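Local coordinates for protein lovastatin nonaketide synthase, polyketide synthase component (Aspergillus terreus, PDB 7CPX) that builds the nonaketide dihydromonacolin L from nine malonyl-CoA units, with NADPH and S-adenosylmethionine, in lovastatin biosynthesis, working together with the partner protein LovC, at residues L1042-V1048 with I1060-S1066; S1721-W1725 with L1779-D1784; C631-I636 with S657-A661. The protein carries 2 engineered substitutions. All coordinates share one frame. Residues are numbered along the deposited sequence.

Contact 1 of 3, residues L1042-V1048 with I1060-S1066; sequences LNLTADV and ISFKIDS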
loop_
_atom_site.group_PDB
_atom_site.type_symbol
_atom_site.label_atom_id
_atom_site.label_comp_id
_atom_site.label_asym_id
_atom_site.label_seq_id
_atom_site.Cartn_x
_atom_site.Cartn_y
_atom_site.Cartn_z
ATOM N N LEU A 1042 -2.515 -12.396 1.086
ATOM C CA LEU A 1042 -2.706 -11.868 -0.257
ATOM C C LEU A 1042 -2.949 -10.372 -0.150
ATOM O O LEU A 1042 -3.903 -9.937 0.507
ATOM C CB LEU A 1042 -3.877 -12.553 -0.964
ATOM C CG LEU A 1042 -3.736 -14.051 -1.229
ATOM C CD1 LEU A 1042 -4.952 -14.565 -1.969
ATOM C CD2 LEU A 1042 -2.478 -14.345 -2.020
ATOM N N ASN A 1043 -2.092 -9.591 -0.795
ATOM C CA ASN A 1043 -2.208 -8.140 -0.823
ATOM C C ASN A 1043 -2.350 -7.720 -2.277
ATOM O O ASN A 1043 -1.385 -7.782 -3.043
ATOM C CB ASN A 1043 -0.996 -7.481 -0.169
ATOM C CG ASN A 1043 -0.680 -8.069 1.192
ATOM O OD1 ASN A 1043 0.477 -8.336 1.511
ATOM N ND2 ASN A 1043 -1.712 -8.284 1.998
ATOM N N LEU A 1044 -3.556 -7.320 -2.662
ATOM C CA LEU A 1044 -3.810 -6.851 -4.020
ATOM C C LEU A 1044 -3.632 -5.341 -4.034
ATOM O O LEU A 1044 -4.471 -4.601 -3.519
ATOM C CB LEU A 1044 -5.202 -7.254 -4.488
ATOM C CG LEU A 1044 -5.677 -6.570 -5.773
ATOM C CD1 LEU A 1044 -4.581 -6.550 -6.820
ATOM C CD2 LEU A 1044 -6.903 -7.262 -6.325
ATOM N N THR A 1045 -2.527 -4.888 -4.616
ATOM C CA THR A 1045 -2.252 -3.468 -4.774
ATOM C C THR A 1045 -2.653 -3.053 -6.183
ATOM O O THR A 1045 -2.089 -3.549 -7.163
ATOM C CB THR A 1045 -0.775 -3.171 -4.526
ATOM O OG1 THR A 1045 -0.396 -3.654 -3.231
ATOM C CG2 THR A 1045 -0.509 -1.678 -4.610
ATOM N N ALA A 1046 -3.621 -2.148 -6.279
ATOM C CA ALA A 1046 -4.151 -1.682 -7.553
ATOM C C ALA A 1046 -4.010 -0.171 -7.612
ATOM O O ALA A 1046 -4.568 0.542 -6.773
ATOM C CB ALA A 1046 -5.613 -2.094 -7.723
ATOM N N ASP A 1047 -3.279 0.316 -8.607
ATOM C CA ASP A 1047 -2.975 1.731 -8.748
ATOM C C ASP A 1047 -3.464 2.188 -10.111
ATOM O O ASP A 1047 -2.968 1.719 -11.139
ATOM C CB ASP A 1047 -1.475 1.966 -8.599
ATOM C CG ASP A 1047 -0.848 1.025 -7.595
ATOM O OD1 ASP A 1047 -0.993 1.264 -6.378
ATOM O OD2 ASP A 1047 -0.237 0.025 -8.026
ATOM N N VAL A 1048 -4.435 3.099 -10.120
ATOM C CA VAL A 1048 -5.043 3.556 -11.365
ATOM C C VAL A 1048 -4.047 4.498 -12.035
ATOM O O VAL A 1048 -3.982 5.687 -11.719
ATOM C CB VAL A 1048 -6.399 4.227 -11.137
ATOM C CG1 VAL A 1048 -6.342 5.165 -9.963
ATOM C CG2 VAL A 1048 -6.826 4.979 -12.377
ATOM N N ILE A 1060 -5.446 0.564 -14.587
ATOM C CA ILE A 1060 -5.061 0.265 -13.214
ATOM C C ILE A 1060 -4.057 -0.878 -13.189
ATOM O O ILE A 1060 -4.411 -2.030 -13.445
ATOM C CB ILE A 1060 -6.294 -0.098 -12.364
ATOM C CG1 ILE A 1060 -7.443 0.874 -12.630
ATOM C CG2 ILE A 1060 -5.939 -0.105 -10.889
ATOM C CD1 ILE A 1060 -8.708 0.525 -11.886
ATOM N N SER A 1061 -2.805 -0.579 -12.865
ATOM C CA SER A 1061 -1.831 -1.645 -12.683
ATOM C C SER A 1061 -2.085 -2.350 -11.358
ATOM O O SER A 1061 -2.135 -1.717 -10.302
ATOM C CB SER A 1061 -0.412 -1.080 -12.719
ATOM O OG SER A 1061 -0.156 -0.418 -13.944
ATOM N N PHE A 1062 -2.245 -3.670 -11.413
ATOM C CA PHE A 1062 -2.594 -4.444 -10.233
ATOM C C PHE A 1062 -1.561 -5.536 -10.014
ATOM O O PHE A 1062 -0.989 -6.077 -10.963
ATOM C CB PHE A 1062 -3.999 -5.056 -10.351
ATOM C CG PHE A 1062 -4.077 -6.235 -11.277
ATOM C CD1 PHE A 1062 -3.921 -7.517 -10.791
ATOM C CD2 PHE A 1062 -4.323 -6.064 -12.627
ATOM C CE1 PHE A 1062 -3.996 -8.608 -11.630
ATOM C CE2 PHE A 1062 -4.402 -7.152 -13.474
ATOM C CZ PHE A 1062 -4.236 -8.427 -12.975
ATOM N N LYS A 1063 -1.323 -5.839 -8.740
ATOM C CA LYS A 1063 -0.347 -6.845 -8.331
ATOM C C LYS A 1063 -0.890 -7.557 -7.103
ATOM O O LYS A 1063 -1.082 -6.931 -6.056
ATOM C CB LYS A 1063 1.011 -6.211 -8.028
ATOM C CG LYS A 1063 1.579 -5.374 -9.156
ATOM C CD LYS A 1063 2.893 -4.730 -8.751
ATOM C CE LYS A 1063 3.418 -3.804 -9.832
ATOM N NZ LYS A 1063 3.697 -4.531 -11.099
ATOM N N ILE A 1064 -1.147 -8.855 -7.232
ATOM C CA ILE A 1064 -1.526 -9.692 -6.095
ATOM C C ILE A 1064 -0.220 -10.254 -5.545
ATOM O O ILE A 1064 0.335 -11.221 -6.066
ATOM C CB ILE A 1064 -2.507 -10.794 -6.488
ATOM C CG1 ILE A 1064 -3.865 -10.209 -6.875
ATOM C CG2 ILE A 1064 -2.669 -11.780 -5.348
ATOM C CD1 ILE A 1064 -3.907 -9.650 -8.266
ATOM N N ASP A 1065 0.294 -9.616 -4.498
ATOM C CA ASP A 1065 1.442 -10.144 -3.786
ATOM C C ASP A 1065 0.993 -11.216 -2.805
ATOM O O ASP A 1065 -0.073 -11.118 -2.192
ATOM C CB ASP A 1065 2.166 -9.025 -3.044
ATOM C CG ASP A 1065 2.495 -7.849 -3.942
ATOM O OD1 ASP A 1065 2.743 -8.071 -5.145
ATOM O OD2 ASP A 1065 2.506 -6.703 -3.444
ATOM N N SER A 1066 1.816 -12.250 -2.654
ATOM C CA SER A 1066 1.462 -13.379 -1.811
ATOM C C SER A 1066 2.614 -13.728 -0.883
ATOM O O SER A 1066 3.788 -13.590 -1.237
ATOM C CB SER A 1066 1.087 -14.610 -2.642
ATOM O OG SER A 1066 2.124 -14.950 -3.544
#

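Contact 2 of 3, residues S1721-W1725 with L1779-D1784; sequences SNTVW and LEEHTD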
loop_
_atom_site.group_PDB
_atom_site.type_symbol
_atom_site.label_atom_id
_atom_site.label_comp_id
_atom_site.label_asym_id
_atom_site.label_seq_id
_atom_site.Cartn_x
_atom_site.Cartn_y
_atom_site.Cartn_z
ATOM N N SER A 1721 -0.826 -77.221 -31.971
ATOM C CA SER A 1721 -0.196 -76.695 -30.768
ATOM C C SER A 1721 1.025 -75.849 -31.087
ATOM O O SER A 1721 1.323 -74.899 -30.357
ATOM C CB SER A 1721 0.214 -77.840 -29.836
ATOM O OG SER A 1721 1.166 -78.685 -30.459
ATOM N N ASN A 1722 1.731 -76.183 -32.166
ATOM C CA ASN A 1722 2.825 -75.384 -32.689
ATOM C C ASN A 1722 2.667 -75.296 -34.199
ATOM O O ASN A 1722 2.096 -76.191 -34.827
ATOM C CB ASN A 1722 4.189 -75.991 -32.338
ATOM C CG ASN A 1722 4.433 -76.050 -30.844
ATOM O OD1 ASN A 1722 3.908 -75.236 -30.085
ATOM N ND2 ASN A 1722 5.236 -77.015 -30.415
ATOM N N THR A 1723 3.155 -74.205 -34.780
ATOM C CA THR A 1723 3.083 -74.070 -36.227
ATOM C C THR A 1723 4.108 -73.060 -36.717
ATOM O O THR A 1723 4.399 -72.063 -36.046
ATOM C CB THR A 1723 1.688 -73.646 -36.691
ATOM O OG1 THR A 1723 0.707 -74.558 -36.184
ATOM C CG2 THR A 1723 1.636 -73.626 -38.214
ATOM N N VAL A 1724 4.633 -73.331 -37.911
ATOM C CA VAL A 1724 5.556 -72.445 -38.606
ATOM C C VAL A 1724 5.044 -72.246 -40.024
ATOM O O VAL A 1724 4.801 -73.221 -40.744
ATOM C CB VAL A 1724 6.987 -73.015 -38.630
ATOM C CG1 VAL A 1724 7.951 -71.999 -39.221
ATOM C CG2 VAL A 1724 7.418 -73.431 -37.236
ATOM N N TRP A 1725 4.882 -70.990 -40.422
ATOM C CA TRP A 1725 4.518 -70.629 -41.783
ATOM C C TRP A 1725 5.751 -70.120 -42.514
ATOM O O TRP A 1725 6.609 -69.464 -41.919
ATOM C CB TRP A 1725 3.425 -69.560 -41.794
ATOM C CG TRP A 1725 2.077 -70.069 -41.395
ATOM C CD1 TRP A 1725 1.052 -70.410 -42.225
ATOM C CD2 TRP A 1725 1.604 -70.292 -40.062
ATOM N NE1 TRP A 1725 -0.030 -70.834 -41.494
ATOM C CE2 TRP A 1725 0.283 -70.770 -40.162
ATOM C CE3 TRP A 1725 2.168 -70.129 -38.793
ATOM C CZ2 TRP A 1725 -0.481 -71.093 -39.044
ATOM C CZ3 TRP A 1725 1.406 -70.443 -37.683
ATOM C CH2 TRP A 1725 0.096 -70.923 -37.815
ATOM N N LEU A 1779 13.555 -73.836 -36.783
ATOM C CA LEU A 1779 12.535 -73.007 -36.149
ATOM C C LEU A 1779 11.370 -73.853 -35.647
ATOM O O LEU A 1779 10.782 -73.552 -34.602
ATOM C CB LEU A 1779 12.044 -71.939 -37.127
ATOM C CG LEU A 1779 11.166 -70.835 -36.531
ATOM C CD1 LEU A 1779 11.910 -70.088 -35.436
ATOM C CD2 LEU A 1779 10.699 -69.872 -37.613
ATOM N N GLU A 1780 11.024 -74.917 -36.373
ATOM C CA GLU A 1780 9.978 -75.818 -35.905
ATOM C C GLU A 1780 10.379 -76.477 -34.591
ATOM O O GLU A 1780 9.590 -76.526 -33.637
ATOM C CB GLU A 1780 9.687 -76.871 -36.977
ATOM C CG GLU A 1780 8.912 -78.087 -36.485
ATOM C CD GLU A 1780 9.810 -79.176 -35.919
ATOM O OE1 GLU A 1780 11.045 -78.991 -35.909
ATOM O OE2 GLU A 1780 9.276 -80.219 -35.485
ATOM N N GLU A 1781 11.610 -76.984 -34.519
ATOM C CA GLU A 1781 12.071 -77.601 -33.282
ATOM C C GLU A 1781 12.205 -76.569 -32.169
ATOM O O GLU A 1781 12.010 -76.895 -30.993
ATOM C CB GLU A 1781 13.397 -78.320 -33.519
ATOM C CG GLU A 1781 13.741 -79.348 -32.456
ATOM C CD GLU A 1781 14.843 -80.291 -32.897
ATOM O OE1 GLU A 1781 15.567 -79.953 -33.857
ATOM O OE2 GLU A 1781 14.979 -81.375 -32.291
ATOM N N HIS A 1782 12.532 -75.324 -32.522
ATOM C CA HIS A 1782 12.515 -74.242 -31.545
ATOM C C HIS A 1782 11.120 -74.051 -30.974
ATOM O O HIS A 1782 10.949 -73.895 -29.759
ATOM C CB HIS A 1782 12.994 -72.945 -32.197
ATOM C CG HIS A 1782 14.473 -72.883 -32.418
ATOM N ND1 HIS A 1782 15.385 -73.233 -31.446
ATOM C CD2 HIS A 1782 15.198 -72.490 -33.490
ATOM C CE1 HIS A 1782 16.609 -73.070 -31.917
ATOM N NE2 HIS A 1782 16.523 -72.621 -33.155
ATOM N N THR A 1783 10.107 -74.057 -31.842
ATOM C CA THR A 1783 8.732 -73.941 -31.372
ATOM C C THR A 1783 8.381 -75.103 -30.457
ATOM O O THR A 1783 7.707 -74.920 -29.436
ATOM C CB THR A 1783 7.770 -73.887 -32.557
ATOM O OG1 THR A 1783 8.298 -73.022 -33.569
ATOM C CG2 THR A 1783 6.411 -73.372 -32.110
ATOM N N ASP A 1784 8.830 -76.309 -30.807
ATOM C CA ASP A 1784 8.664 -77.441 -29.904
ATOM C C ASP A 1784 9.344 -77.180 -28.566
ATOM O O ASP A 1784 8.926 -77.727 -27.539
ATOM C CB ASP A 1784 9.223 -78.711 -30.545
ATOM C CG ASP A 1784 8.529 -79.059 -31.847
ATOM O OD1 ASP A 1784 7.332 -78.731 -31.990
ATOM O OD2 ASP A 1784 9.179 -79.661 -32.726
#

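Contact 3 of 3, residues C631-I636 with S657-A661; sequences CCAVQI and SGEIA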
loop_
_atom_site.group_PDB
_atom_site.type_symbol
_atom_site.label_atom_id
_atom_site.label_comp_id
_atom_site.label_asym_id
_atom_site.label_seq_id
_atom_site.Cartn_x
_atom_site.Cartn_y
_atom_site.Cartn_z
ATOM N N CYS A 631 -34.750 48.230 65.572
ATOM C CA CYS A 631 -33.491 48.059 64.856
ATOM C C CYS A 631 -32.505 47.239 65.676
ATOM O O CYS A 631 -31.766 46.409 65.128
ATOM C CB CYS A 631 -32.897 49.422 64.507
ATOM S SG CYS A 631 -31.351 49.339 63.573
ATOM N N CYS A 632 -32.470 47.462 66.992
ATOM C CA CYS A 632 -31.563 46.688 67.834
ATOM C C CYS A 632 -31.890 45.201 67.769
ATOM O O CYS A 632 -30.989 44.367 67.637
ATOM C CB CYS A 632 -31.629 47.186 69.277
ATOM S SG CYS A 632 -30.464 46.362 70.385
ATOM N N ALA A 633 -33.176 44.852 67.856
ATOM C CA ALA A 633 -33.581 43.455 67.766
ATOM C C ALA A 633 -33.290 42.887 66.385
ATOM O O ALA A 633 -32.866 41.733 66.260
ATOM C CB ALA A 633 -35.066 43.318 68.096
ATOM N N VAL A 634 -33.517 43.679 65.336
ATOM C CA VAL A 634 -33.203 43.227 63.983
ATOM C C VAL A 634 -31.734 42.845 63.889
ATOM O O VAL A 634 -31.379 41.755 63.424
ATOM C CB VAL A 634 -33.567 44.319 62.961
ATOM C CG1 VAL A 634 -32.886 44.051 61.629
ATOM C CG2 VAL A 634 -35.073 44.405 62.787
ATOM N N GLN A 635 -30.857 43.738 64.348
ATOM C CA GLN A 635 -29.426 43.489 64.232
ATOM C C GLN A 635 -28.987 42.345 65.139
ATOM O O GLN A 635 -28.115 41.555 64.766
ATOM C CB GLN A 635 -28.654 44.770 64.542
ATOM C CG GLN A 635 -28.932 45.880 63.538
ATOM C CD GLN A 635 -28.287 47.197 63.912
ATOM O OE1 GLN A 635 -27.180 47.502 63.475
ATOM N NE2 GLN A 635 -28.984 47.991 64.716
ATOM N N ILE A 636 -29.589 42.228 66.324
ATOM C CA ILE A 636 -29.250 41.130 67.225
ATOM C C ILE A 636 -29.622 39.795 66.595
ATOM O O ILE A 636 -28.836 38.840 66.604
ATOM C CB ILE A 636 -29.940 41.321 68.588
ATOM C CG1 ILE A 636 -29.292 42.481 69.348
ATOM C CG2 ILE A 636 -29.870 40.037 69.403
ATOM C CD1 ILE A 636 -30.104 42.972 70.528
ATOM N N SER A 657 -29.129 52.438 67.592
ATOM C CA SER A 657 -29.234 50.985 67.668
ATOM C C SER A 657 -27.990 50.315 67.103
ATOM O O SER A 657 -27.501 49.323 67.659
ATOM C CB SER A 657 -30.481 50.511 66.920
ATOM O OG SER A 657 -31.656 51.072 67.480
ATOM N N GLY A 658 -27.447 50.859 66.017
ATOM C CA GLY A 658 -26.280 50.284 65.379
ATOM C C GLY A 658 -25.137 50.110 66.352
ATOM O O GLY A 658 -24.290 49.229 66.179
ATOM N N GLU A 659 -25.101 50.948 67.387
ATOM C CA GLU A 659 -24.091 50.783 68.424
ATOM C C GLU A 659 -24.483 49.673 69.392
ATOM O O GLU A 659 -23.701 48.747 69.633
ATOM C CB GLU A 659 -23.885 52.104 69.170
ATOM C CG GLU A 659 -22.532 52.232 69.859
ATOM C CD GLU A 659 -22.317 51.192 70.941
ATOM O OE1 GLU A 659 -23.254 50.951 71.731
ATOM O OE2 GLU A 659 -21.215 50.607 70.993
ATOM N N ILE A 660 -25.704 49.733 69.928
ATOM C CA ILE A 660 -26.093 48.815 70.995
ATOM C C ILE A 660 -25.943 47.373 70.527
ATOM O O ILE A 660 -25.272 46.555 71.168
ATOM C CB ILE A 660 -27.530 49.109 71.460
ATOM C CG1 ILE A 660 -27.640 50.541 71.991
ATOM C CG2 ILE A 660 -27.954 48.109 72.526
ATOM C CD1 ILE A 660 -29.064 51.001 72.240
ATOM N N ALA A 661 -26.529 47.056 69.371
ATOM C CA ALA A 661 -26.398 45.706 68.837
ATOM C C ALA A 661 -24.936 45.358 68.608
ATOM O O ALA A 661 -24.496 44.245 68.924
ATOM C CB ALA A 661 -27.194 45.574 67.538
#

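Contact 1 of 3, residues L1042-V1048 with I1060-S1066
A beta hairpin in the predicted N-terminal hotdog fold of the dehydratase domain pairs L1042-V1048 with I1060-S1066: the strand axes approach to 4.3 Å and run antiparallel at 169°. N1043 with D1065, T1045 with K1063 and D1047 with S1061 form hydrogen-bonded pairs, each with reciprocal N-to-O bonds of 2.9 Å; that from S1061 N to D1047 O is weak. L1042, L1044, A1046, I1060, F1062 and I1064 share one face, part of which meets helix 995-1012. There L1044, with chi1 t and chi2 p, brings CD1 to 3.5 Å from I1064 CD1 and 3.9 Å from F1062 CB. F1062, chi1 p, instead leads its ring away from L1042-V1048, and the side chain touches A1002 of that helix. On the polar face N1043, T1045, D1047, S1061, K1063 and D1065 all adopt chi1 m. K1063 then extends through two t torsions to bond V1048 O of the second subunit through NZ, placing this face at the dimer interface. D1047 OD1 bonds S967 OG, while D1047 OD2 lies 3.4 Å from S1061 O, two acceptors facing each other.

Contact 2 of 3, residues S1721-W1725 with L1779-D1784
V1724, N1722 and T1783 give up the most surface here, 73, 68 and 58 Å² respectively, of 272 Å² in total. V1724 points its CA-to-CB bond toward helix 1779-1784 and, with chi1 t, spreads its methyls over it: CG1 lies 3.8 Å from L1779 CD2, while V1724 CG2 lies 3.7 Å from E1780 CA. Two residues earlier, N1722 faces the same way. Its CB sits 3.4 Å from T1783 CG2, and its amide crosses to the helix in the one hydrogen bond of the contact, N1722 ND2 to D1784 OD1 at 3.1 Å and 153°. D1784 OD1 also bonds T1690 OG1 on adjacent strand 1689-1693, so this carboxylate links the end of helix 1775-1784 to N1722 and to that strand.

The setting is a Rossmann-like alpha/beta arrangement: strand 1720-1728 runs parallel between strands 1689-1693 and 1755-1761, and the helix covers one face of the sheet. The local axes approach to 8.3 Å at 151°, so strand and helix run nearly antiparallel. T1723 and W1725 send their CA-to-CB bonds away from the helix, and both side chains touch M1693. T1783 completes the interface one turn after L1779, to which it is joined by the backbone bond from T1783 N to L1779 O, 2.9 Å; T1783 CG2 also approaches T1723 N, at 4.3 Å.

Contact 3 of 3, residues C631-I636 with S657-A661
S657 opens helix 657-665 and already lies against helix 624-644: its CA is 4.9 Å from C632 CA, the shortest such distance between the segments. S657 CB lies 3.6 Å from both C631 CB and C632 N, a small side chain set directly against the neighbouring backbone. Its hydroxyl is engaged by the same helix, S657 OG hydrogen-bonding Q628 O a turn earlier. G658 follows, with its CA 3.5 Å from Q635 OE1; an ideal CB would point away from C631-I636. This glycine ends a GxSxG pattern at a tight strand-to-helix turn, consistent with the nucleophile elbow of acyltransferases; the contact sets the first turn of the helix that follows against helix 624-644. E659 turns away, and its OE2 bonds Y817 OH. I660, pointing sideways, brings CG2 to 3.7 Å from C632 SG. A661 has the most surface covered, 63 Å². Its CB is 3.4 Å from Q635 CB, 4.0 Å from C632 O and 4.2 Å from I636 CG1, occupying the space between successive turns of the other helix. The small side chains of S657 and A661, both directed toward C631-I636, are consistent with local axes only 8.4 Å apart, crossing at -42°.

The two helices flank strand 648-652 in sequence, within the malonyl-CoA:ACP transacylase domain. Helix 671-682 touches C632 and I636, helix 815-820 covers E659 and I660, and F563 of the central parallel strand 558-563 packs on Q635 and A661.

All three contacts are buried, yet they share no elements and belong to separate parts of the chain: the centres of contacts 1 and 2 lie about 75 Å apart, and those of contacts 2 and 3 about 162 Å. Their chemistry follows the elements joined. Contact 1, strand on strand, rests on a ladder of backbone bonds and covers 607 Å²; contact 2, helix on sheet, covers 272 Å² with a single side-chain bond; contact 3, helix on helix, covers 299 Å² through van der Waals contacts of mostly small residues. The second subunit covers part of contact 1's polar face, whereas no other chain touches contacts 2 and 3. Contact 3 is fully buried within its domain; contact 2 reaches partly exposed D1784.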